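Local coordinates for phosphoribosylformylglycinamidine synthase 2 (PDB 3VIU), which belongs to the AIR synthase-related (PurM-like) family, carries two such halves in one chain, and here binds adenosine-5'-diphosphate and a magnesium ion, at residues L487-P492 with A502-G507; W38-A43 with S525-S530; Y162-Y167 with Y453-P458. One frame throughout, in Å; residues are numbered along the deposited sequence.

Contact 1 of 3, residues L487-P492 with A502-G507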
loop_
_atom_site.group_PDB
_atom_site.type_symbol
_atom_site.label_atom_id
_atom_site.label_comp_id
_atom_site.label_asym_id
_atom_site.label_seq_id
_atom_site.Cartn_x
_atom_site.Cartn_y
_atom_site.Cartn_z
ATOM N N LEU A 487 -3.519 1.653 6.962
ATOM C CA LEU A 487 -3.236 1.732 8.387
ATOM C C LEU A 487 -3.378 0.361 9.045
ATOM O O LEU A 487 -4.333 -0.368 8.778
ATOM C CB LEU A 487 -4.186 2.726 9.063
ATOM C CG LEU A 487 -4.248 4.141 8.468
ATOM C CD1 LEU A 487 -5.137 5.008 9.346
ATOM C CD2 LEU A 487 -2.847 4.748 8.357
ATOM N N ASN A 488 -2.416 0.020 9.896
ATOM C CA ASN A 488 -2.410 -1.244 10.636
ATOM C C ASN A 488 -1.973 -0.908 12.056
ATOM O O ASN A 488 -0.870 -0.409 12.267
ATOM C CB ASN A 488 -1.418 -2.218 10.016
ATOM C CG ASN A 488 -1.672 -2.445 8.540
ATOM O OD1 ASN A 488 -2.445 -3.316 8.158
ATOM N ND2 ASN A 488 -1.032 -1.643 7.704
ATOM N N LEU A 489 -2.844 -1.167 13.022
ATOM C CA LEU A 489 -2.553 -0.878 14.417
ATOM C C LEU A 489 -3.166 -1.903 15.359
ATOM O O LEU A 489 -3.843 -2.847 14.932
ATOM C CB LEU A 489 -3.073 0.511 14.790
ATOM C CG LEU A 489 -2.358 1.689 14.120
ATOM C CD1 LEU A 489 -3.265 2.266 13.044
ATOM C CD2 LEU A 489 -1.999 2.753 15.149
ATOM N N GLY A 490 -2.908 -1.714 16.648
ATOM C CA GLY A 490 -3.445 -2.608 17.645
ATOM C C GLY A 490 -4.863 -2.171 17.924
ATOM O O GLY A 490 -5.445 -1.382 17.173
ATOM N N SER A 491 -5.422 -2.680 19.011
ATOM C CA SER A 491 -6.779 -2.343 19.396
ATOM C C SER A 491 -6.902 -0.863 19.741
ATOM O O SER A 491 -6.011 -0.283 20.375
ATOM C CB SER A 491 -7.192 -3.177 20.603
ATOM O OG SER A 491 -8.432 -2.724 21.106
ATOM N N PRO A 492 -8.007 -0.231 19.317
ATOM C CA PRO A 492 -8.266 1.186 19.577
ATOM C C PRO A 492 -8.949 1.349 20.940
ATOM O O PRO A 492 -9.190 2.468 21.397
ATOM C CB PRO A 492 -9.191 1.569 18.434
ATOM C CG PRO A 492 -10.043 0.342 18.317
ATOM C CD PRO A 492 -9.009 -0.776 18.384
ATOM N N ALA A 502 -4.471 7.734 16.540
ATOM C CA ALA A 502 -4.672 9.162 16.423
ATOM C C ALA A 502 -3.408 9.858 15.926
ATOM O O ALA A 502 -3.478 10.683 15.012
ATOM C CB ALA A 502 -5.124 9.736 17.768
ATOM N N GLU A 503 -2.258 9.530 16.518
ATOM C CA GLU A 503 -0.997 10.145 16.104
ATOM C C GLU A 503 -0.630 9.757 14.669
ATOM O O GLU A 503 -0.072 10.560 13.920
ATOM C CB GLU A 503 0.136 9.730 17.042
ATOM C CG GLU A 503 0.066 10.345 18.428
ATOM C CD GLU A 503 0.391 11.813 18.411
ATOM O OE1 GLU A 503 -0.518 12.635 18.651
ATOM O OE2 GLU A 503 1.565 12.143 18.145
ATOM N N THR A 504 -0.936 8.520 14.289
ATOM C CA THR A 504 -0.635 8.058 12.947
ATOM C C THR A 504 -1.419 8.907 11.954
ATOM O O THR A 504 -0.862 9.425 10.988
ATOM C CB THR A 504 -1.007 6.570 12.780
ATOM O OG1 THR A 504 -0.167 5.776 13.631
ATOM C CG2 THR A 504 -0.829 6.122 11.328
ATOM N N ILE A 505 -2.712 9.071 12.196
ATOM C CA ILE A 505 -3.517 9.880 11.302
ATOM C C ILE A 505 -3.070 11.355 11.286
ATOM O O ILE A 505 -3.029 11.981 10.227
ATOM C CB ILE A 505 -5.012 9.761 11.653
ATOM C CG1 ILE A 505 -5.495 8.344 11.292
ATOM C CG2 ILE A 505 -5.811 10.842 10.921
ATOM C CD1 ILE A 505 -6.990 8.092 11.454
ATOM N N ALA A 506 -2.720 11.905 12.448
ATOM C CA ALA A 506 -2.268 13.291 12.503
ATOM C C ALA A 506 -0.956 13.413 11.726
ATOM O O ALA A 506 -0.696 14.429 11.084
ATOM C CB ALA A 506 -2.070 13.738 13.957
ATOM N N GLY A 507 -0.135 12.371 11.783
ATOM C CA GLY A 507 1.122 12.392 11.064
ATOM C C GLY A 507 0.920 12.546 9.565
ATOM O O GLY A 507 1.567 13.375 8.930
#
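With chi1 at -54° Leu487 sends CG away from its own carbonyl carbon, and with chi1 at -65° Thr504 does the same with its hydroxyl, which turns CG2 of the threonine toward the strand. The two side chains lie alongside one another, pointing opposite ways, and Leu487 CD2 settles 3.8 Å from Thr504 CG2. An extended chi2 carries the other methyl of the leucine to the neighbouring position of the helix, where CD1 comes 3.9 Å from Ile505 CG1 and 4.2 Å from Ile505 CD1. Here the side chains are nearly perpendicular, and the isoleucine reaches the leucine with the arm that ends in CD1. Leu487 thus works as a fork whose two methyls meet consecutive residues of one helical turn.

These are the first strand and the helix of the beta-alpha-beta unit built from strand 479-488, helix 495-515 and strand 519-525, part of the PurM-like N-terminal domain of the second half of the chain. As is usual in such a unit, apolar side chains pack between helix and sheet. Leu508 of the same helix and Ala539 of strand 538-548 extend that layer around Leu487, which also touches the bound ADP.

Where the strand gives way to a loop, Leu489 again points at the helix, and its CD2 lies 3.8 Å from Thr504 OG1. This is a van der Waals approach to a polar atom that is bonded within the helix, to the backbone oxygen of Glu500 one turn earlier. Pro458 and Pro537 also pack against the threonine.

Contact 2 of 3, residues W38-A43 with S525-S530. With PO4 (phosphate ion), chain C.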
loop_
_atom_site.group_PDB
_atom_site.type_symbol
_atom_site.label_atom_id
_atom_site.label_comp_id
_atom_site.label_asym_id
_atom_site.label_seq_id
_atom_site.Cartn_x
_atom_site.Cartn_y
_atom_site.Cartn_z
ATOM N N TRP A 38 -21.506 -4.120 10.776
ATOM C CA TRP A 38 -21.148 -3.197 11.844
ATOM C C TRP A 38 -19.817 -3.522 12.522
ATOM O O TRP A 38 -19.425 -2.860 13.484
ATOM C CB TRP A 38 -22.278 -3.153 12.874
ATOM C CG TRP A 38 -23.374 -2.213 12.485
ATOM C CD1 TRP A 38 -23.720 -1.833 11.218
ATOM C CD2 TRP A 38 -24.254 -1.507 13.369
ATOM N NE1 TRP A 38 -24.755 -0.932 11.260
ATOM C CE2 TRP A 38 -25.104 -0.715 12.568
ATOM C CE3 TRP A 38 -24.408 -1.469 14.764
ATOM C CZ2 TRP A 38 -26.095 0.108 13.112
ATOM C CZ3 TRP A 38 -25.394 -0.650 15.304
ATOM C CH2 TRP A 38 -26.224 0.127 14.477
ATOM N N SER A 39 -19.127 -4.544 12.023
ATOM C CA SER A 39 -17.831 -4.932 12.574
ATOM C C SER A 39 -16.826 -3.855 12.153
ATOM O O SER A 39 -17.035 -3.177 11.144
ATOM C CB SER A 39 -17.397 -6.296 12.019
ATOM O OG SER A 39 -17.067 -6.212 10.640
ATOM N N GLU A 40 -15.742 -3.694 12.906
ATOM C CA GLU A 40 -14.766 -2.662 12.564
ATOM C C GLU A 40 -14.260 -2.794 11.134
ATOM O O GLU A 40 -14.019 -1.794 10.465
ATOM C CB GLU A 40 -13.569 -2.694 13.521
ATOM C CG GLU A 40 -12.648 -1.481 13.376
ATOM C CD GLU A 40 -13.217 -0.223 14.016
ATOM O OE1 GLU A 40 -12.804 0.892 13.620
ATOM O OE2 GLU A 40 -14.067 -0.348 14.924
ATOM N N HIS A 41 -14.104 -4.032 10.670
ATOM C CA HIS A 41 -13.610 -4.288 9.320
ATOM C C HIS A 41 -14.414 -3.533 8.270
ATOM O O HIS A 41 -13.849 -2.850 7.419
ATOM C CB HIS A 41 -13.646 -5.787 9.001
ATOM C CG HIS A 41 -13.044 -6.133 7.673
ATOM N ND1 HIS A 41 -11.684 -6.251 7.480
ATOM C CD2 HIS A 41 -13.611 -6.326 6.459
ATOM C CE1 HIS A 41 -11.439 -6.498 6.205
ATOM N NE2 HIS A 41 -12.592 -6.548 5.562
ATOM N N CYS A 42 -15.735 -3.646 8.346
ATOM C CA CYS A 42 -16.620 -2.986 7.390
ATOM C C CYS A 42 -17.070 -1.578 7.764
ATOM O O CYS A 42 -17.212 -0.718 6.899
ATOM C CB CYS A 42 -17.872 -3.839 7.156
ATOM S SG CYS A 42 -17.580 -5.437 6.364
ATOM N N ALA A 43 -17.281 -1.335 9.049
ATOM C CA ALA A 43 -17.780 -0.040 9.490
ATOM C C ALA A 43 -16.760 1.032 9.862
ATOM O O ALA A 43 -17.100 2.219 9.839
ATOM C CB ALA A 43 -18.759 -0.242 10.652
ATOM N N SER A 525 -6.753 -1.411 9.300
ATOM C CA SER A 525 -6.818 -2.710 9.956
ATOM C C SER A 525 -6.482 -2.501 11.426
ATOM O O SER A 525 -5.376 -2.079 11.759
ATOM C CB SER A 525 -5.818 -3.681 9.330
ATOM O OG SER A 525 -5.809 -4.898 10.043
ATOM N N LEU A 526 -7.440 -2.781 12.302
ATOM C CA LEU A 526 -7.232 -2.606 13.734
ATOM C C LEU A 526 -7.194 -3.941 14.465
ATOM O O LEU A 526 -7.369 -4.999 13.858
ATOM C CB LEU A 526 -8.339 -1.734 14.323
ATOM C CG LEU A 526 -8.454 -0.341 13.707
ATOM C CD1 LEU A 526 -9.608 0.388 14.354
ATOM C CD2 LEU A 526 -7.143 0.431 13.887
ATOM N N TYR A 527 -6.961 -3.879 15.772
ATOM C CA TYR A 527 -6.915 -5.079 16.603
ATOM C C TYR A 527 -5.758 -6.007 16.254
ATOM O O TYR A 527 -5.848 -7.220 16.446
ATOM C CB TYR A 527 -8.244 -5.845 16.501
ATOM C CG TYR A 527 -9.416 -5.064 17.034
ATOM C CD1 TYR A 527 -9.643 -4.959 18.410
ATOM C CD2 TYR A 527 -10.274 -4.390 16.169
ATOM C CE1 TYR A 527 -10.699 -4.196 18.914
ATOM C CE2 TYR A 527 -11.330 -3.626 16.656
ATOM C CZ TYR A 527 -11.538 -3.532 18.029
ATOM O OH TYR A 527 -12.578 -2.768 18.506
ATOM N N ASN A 528 -4.677 -5.441 15.734
ATOM C CA ASN A 528 -3.506 -6.243 15.405
ATOM C C ASN A 528 -2.624 -6.296 16.641
ATOM O O ASN A 528 -1.631 -5.583 16.743
ATOM C CB ASN A 528 -2.745 -5.632 14.226
ATOM C CG ASN A 528 -3.489 -5.793 12.919
ATOM O OD1 ASN A 528 -3.602 -6.897 12.401
ATOM N ND2 ASN A 528 -4.016 -4.691 12.386
ATOM N N GLU A 529 -3.023 -7.128 17.595
ATOM C CA GLU A 529 -2.281 -7.298 18.833
ATOM C C GLU A 529 -2.767 -8.552 19.534
ATOM O O GLU A 529 -3.868 -9.037 19.274
ATOM C CB GLU A 529 -2.474 -6.087 19.762
ATOM C CG GLU A 529 -3.846 -5.990 20.422
ATOM C CD GLU A 529 -3.955 -4.812 21.391
ATOM O OE1 GLU A 529 -3.823 -3.658 20.937
ATOM O OE2 GLU A 529 -4.171 -5.035 22.604
ATOM N N SER A 530 -1.932 -9.079 20.418
ATOM C CA SER A 530 -2.286 -10.258 21.186
ATOM C C SER A 530 -1.557 -10.205 22.523
ATOM O O SER A 530 -0.367 -9.883 22.585
ATOM C CB SER A 530 -1.902 -11.522 20.424
ATOM O OG SER A 530 -0.503 -11.596 20.253
HETATM P P PO4 C . -7.373 -7.600 8.403
HETATM O O1 PO4 C . -6.222 -7.269 7.534
HETATM O O2 PO4 C . -7.027 -8.757 9.261
HETATM O O3 PO4 C . -7.697 -6.435 9.257
HETATM O O4 PO4 C . -8.548 -7.940 7.561
HETATM O O HOH W 1 -14.544 -2.264 16.910
#
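Glu40 meets Leu526 and Tyr527 in different ways, joining the N-terminal linker region to the second PurM-like N-terminal domain. Leu526 CD1 lies against the carboxylate end, 3.3 Å from Glu40 OE1 and 3.7 Å from Glu40 CG, whereas Glu40 CB lies at the Tyr527 ring edge, near its plane, 4.0 Å from Tyr527 CE2. With CG anti to the backbone N (chi1 -169°), the glutamate reaches toward the loop, then bends at chi2, which sets the carboxylate beside the leucine methyl. A water 2.8 Å from Glu40 OE2 donates to it and also lies 2.6 Å from Tyr527 OH, linking both side chains. The other oxygen, OE1, is held by the backbone N of Asn46, giving both carboxylate oxygens a partner.

Further out, Ser39 sits at the N-cap of the short helix bearing Glu40. On the loop side, Asn528, the centre of an inverse gamma turn, donates through ND2 to Ser525 OG in an almost straight bond (170°). That hydroxyl donates to phosphate O3, 2.6 Å away. Also bonded to Ser86 OG and the backbone N-H groups of Asn88 and His89, this ion, probably from the crystallisation liquor, sits where helix 88-93 begins, consistent with an anion-binding site.

Contact 3 of 3, residues Y162-Y167 with Y453-P458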
loop_
_atom_site.group_PDB
_atom_site.type_symbol
_atom_site.label_atom_id
_atom_site.label_comp_id
_atom_site.label_asym_id
_atom_site.label_seq_id
_atom_site.Cartn_x
_atom_site.Cartn_y
_atom_site.Cartn_z
ATOM N N TYR A 162 9.971 -5.830 5.831
ATOM C CA TYR A 162 10.714 -5.523 7.042
ATOM C C TYR A 162 10.472 -6.554 8.136
ATOM O O TYR A 162 9.342 -7.014 8.336
ATOM C CB TYR A 162 10.354 -4.130 7.555
ATOM C CG TYR A 162 11.421 -3.575 8.468
ATOM C CD1 TYR A 162 11.429 -3.868 9.832
ATOM C CD2 TYR A 162 12.494 -2.854 7.944
ATOM C CE1 TYR A 162 12.487 -3.469 10.649
ATOM C CE2 TYR A 162 13.555 -2.453 8.746
ATOM C CZ TYR A 162 13.551 -2.768 10.097
ATOM O OH TYR A 162 14.639 -2.428 10.873
ATOM N N PHE A 163 11.538 -6.936 8.832
ATOM C CA PHE A 163 11.421 -7.912 9.904
ATOM C C PHE A 163 11.553 -7.180 11.233
ATOM O O PHE A 163 12.471 -6.375 11.416
ATOM C CB PHE A 163 12.499 -8.990 9.774
ATOM C CG PHE A 163 12.431 -9.769 8.489
ATOM C CD1 PHE A 163 13.066 -9.303 7.342
ATOM C CD2 PHE A 163 11.741 -10.978 8.429
ATOM C CE1 PHE A 163 13.018 -10.033 6.150
ATOM C CE2 PHE A 163 11.683 -11.719 7.244
ATOM C CZ PHE A 163 12.326 -11.247 6.100
ATOM N N HIS A 164 10.640 -7.458 12.163
ATOM C CA HIS A 164 10.663 -6.770 13.444
ATOM C C HIS A 164 9.962 -7.526 14.576
ATOM O O HIS A 164 8.964 -8.223 14.375
ATOM C CB HIS A 164 10.044 -5.371 13.260
ATOM C CG HIS A 164 10.208 -4.457 14.436
ATOM N ND1 HIS A 164 9.449 -4.568 15.583
ATOM C CD2 HIS A 164 11.019 -3.388 14.625
ATOM C CE1 HIS A 164 9.782 -3.604 16.424
ATOM N NE2 HIS A 164 10.731 -2.872 15.866
ATOM N N GLU A 165 10.519 -7.354 15.768
ATOM C CA GLU A 165 10.052 -7.958 17.009
ATOM C C GLU A 165 8.566 -7.731 17.270
ATOM O O GLU A 165 7.859 -8.646 17.694
ATOM C CB GLU A 165 10.906 -7.399 18.165
ATOM C CG GLU A 165 10.299 -7.430 19.561
ATOM C CD GLU A 165 9.371 -6.258 19.851
ATOM O OE1 GLU A 165 9.767 -5.096 19.613
ATOM O OE2 GLU A 165 8.244 -6.502 20.342
ATOM N N GLY A 166 8.096 -6.517 17.004
ATOM C CA GLY A 166 6.700 -6.198 17.246
ATOM C C GLY A 166 5.677 -6.898 16.364
ATOM O O GLY A 166 4.471 -6.774 16.590
ATOM N N TYR A 167 6.140 -7.643 15.369
ATOM C CA TYR A 167 5.234 -8.321 14.458
ATOM C C TYR A 167 5.221 -9.827 14.660
ATOM O O TYR A 167 4.556 -10.548 13.915
ATOM C CB TYR A 167 5.619 -8.012 13.005
ATOM C CG TYR A 167 5.536 -6.546 12.614
ATOM C CD1 TYR A 167 4.311 -5.882 12.546
ATOM C CD2 TYR A 167 6.689 -5.837 12.268
ATOM C CE1 TYR A 167 4.237 -4.542 12.135
ATOM C CE2 TYR A 167 6.626 -4.502 11.857
ATOM C CZ TYR A 167 5.404 -3.860 11.790
ATOM O OH TYR A 167 5.363 -2.552 11.364
ATOM N N TYR A 453 10.874 3.926 13.608
ATOM C CA TYR A 453 10.463 5.317 13.806
ATOM C C TYR A 453 9.032 5.332 14.355
ATOM O O TYR A 453 8.718 6.033 15.323
ATOM C CB TYR A 453 10.441 6.075 12.475
ATOM C CG TYR A 453 11.761 6.218 11.750
ATOM C CD1 TYR A 453 11.824 6.900 10.533
ATOM C CD2 TYR A 453 12.947 5.728 12.292
ATOM C CE1 TYR A 453 13.030 7.096 9.873
ATOM C CE2 TYR A 453 14.156 5.922 11.644
ATOM C CZ TYR A 453 14.192 6.606 10.436
ATOM O OH TYR A 453 15.387 6.809 9.793
ATOM N N SER A 454 8.172 4.548 13.712
ATOM C CA SER A 454 6.762 4.476 14.059
ATOM C C SER A 454 6.460 3.968 15.477
ATOM O O SER A 454 5.581 4.499 16.156
ATOM C CB SER A 454 6.036 3.636 12.999
ATOM O OG SER A 454 6.218 4.180 11.685
ATOM N N ARG A 455 7.190 2.955 15.932
ATOM C CA ARG A 455 6.982 2.424 17.271
ATOM C C ARG A 455 7.349 3.472 18.325
ATOM O O ARG A 455 6.619 3.669 19.291
ATOM C CB ARG A 455 7.815 1.142 17.456
ATOM C CG ARG A 455 8.186 0.767 18.902
ATOM C CD ARG A 455 6.987 0.603 19.822
ATOM N NE ARG A 455 6.143 -0.542 19.492
ATOM C CZ ARG A 455 6.550 -1.809 19.516
ATOM N NH1 ARG A 455 5.704 -2.783 19.207
ATOM N NH2 ARG A 455 7.802 -2.104 19.835
ATOM N N LEU A 456 8.464 4.161 18.118
ATOM C CA LEU A 456 8.939 5.177 19.053
ATOM C C LEU A 456 8.258 6.546 18.955
ATOM O O LEU A 456 8.246 7.316 19.919
ATOM C CB LEU A 456 10.447 5.348 18.882
ATOM C CG LEU A 456 11.249 4.100 19.253
ATOM C CD1 LEU A 456 12.663 4.216 18.718
ATOM C CD2 LEU A 456 11.245 3.928 20.768
ATOM N N HIS A 457 7.698 6.856 17.792
ATOM C CA HIS A 457 7.034 8.142 17.600
ATOM C C HIS A 457 6.058 7.984 16.440
ATOM O O HIS A 457 6.299 8.465 15.337
ATOM C CB HIS A 457 8.075 9.232 17.276
ATOM C CG HIS A 457 7.574 10.631 17.467
ATOM N ND1 HIS A 457 6.334 11.046 17.035
ATOM C CD2 HIS A 457 8.155 11.716 18.029
ATOM C CE1 HIS A 457 6.171 12.324 17.326
ATOM N NE2 HIS A 457 7.263 12.753 17.929
ATOM N N PRO A 458 4.925 7.320 16.688
ATOM C CA PRO A 458 3.917 7.101 15.646
ATOM C C PRO A 458 3.626 8.285 14.716
ATOM O O PRO A 458 3.568 8.122 13.496
ATOM C CB PRO A 458 2.695 6.627 16.436
ATOM C CG PRO A 458 2.943 7.147 17.852
ATOM C CD PRO A 458 4.418 6.939 18.017
#
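At the edge of the Arg455 guanidinium, close to its plane, stands Glu165 OE1, and the two flat groups are turned 39° against each other. The His164 ring is likewise met at its edge, where Arg455 NH2 comes 4.2 Å from His164 CE1. The contact joins the two PurM-like N-terminal domains of the chain: the turn that follows edge strand 156-163 in the first faces the short helix 451-456 in the second.

Glu165 OE1 and Arg455 NH2 form a salt bridge of 3.6 Å, a loose ion pair between side chains that lie nearly perpendicular. Both chains are bent to make it. Arg455 leaves its helix with CG opposite the backbone nitrogen and then folds at chi2 and chi3, which bring the guanidinium back to the turn. Glu165 bends at chi2, which turns its carboxylate to the arginine. Arg455 NH1 reaches the main chain of the turn, 4.1 Å from Gly166 CA, where no side chain intervenes.

Glu587 serves both the histidine and the arginine: it accepts a hydrogen bond from His164 NE2 and makes a long, weak ion pair with Arg455 NH2. On the ND1 side the ring is held by the 3-10 turn 165-167 that follows it. The main chain closes this turn with Tyr167 N bonded to His164 O at 3.0 Å, and Gly166 N donates to His164 ND1 over 2.8 Å, reaching it 17° out of the ring plane.

Overall arrangement
From the N terminus, residues 38-43 of the linker region come first and wait longest: contact 2 closes only at 525-530, and everything else falls within its span. Inside it, contact 3 opens at 162-167 in the first N-terminal domain and closes at 453-458 in the second. Contact 1 then opens and closes within that second domain, so contacts 3 and 1 follow in series without crossing. In space contact 1 touches both others: Pro458 of contact 3 packs on Glu503, and Leu487 O probably bonds to Ser525 N of contact 2, whereas contacts 2 and 3 do not touch.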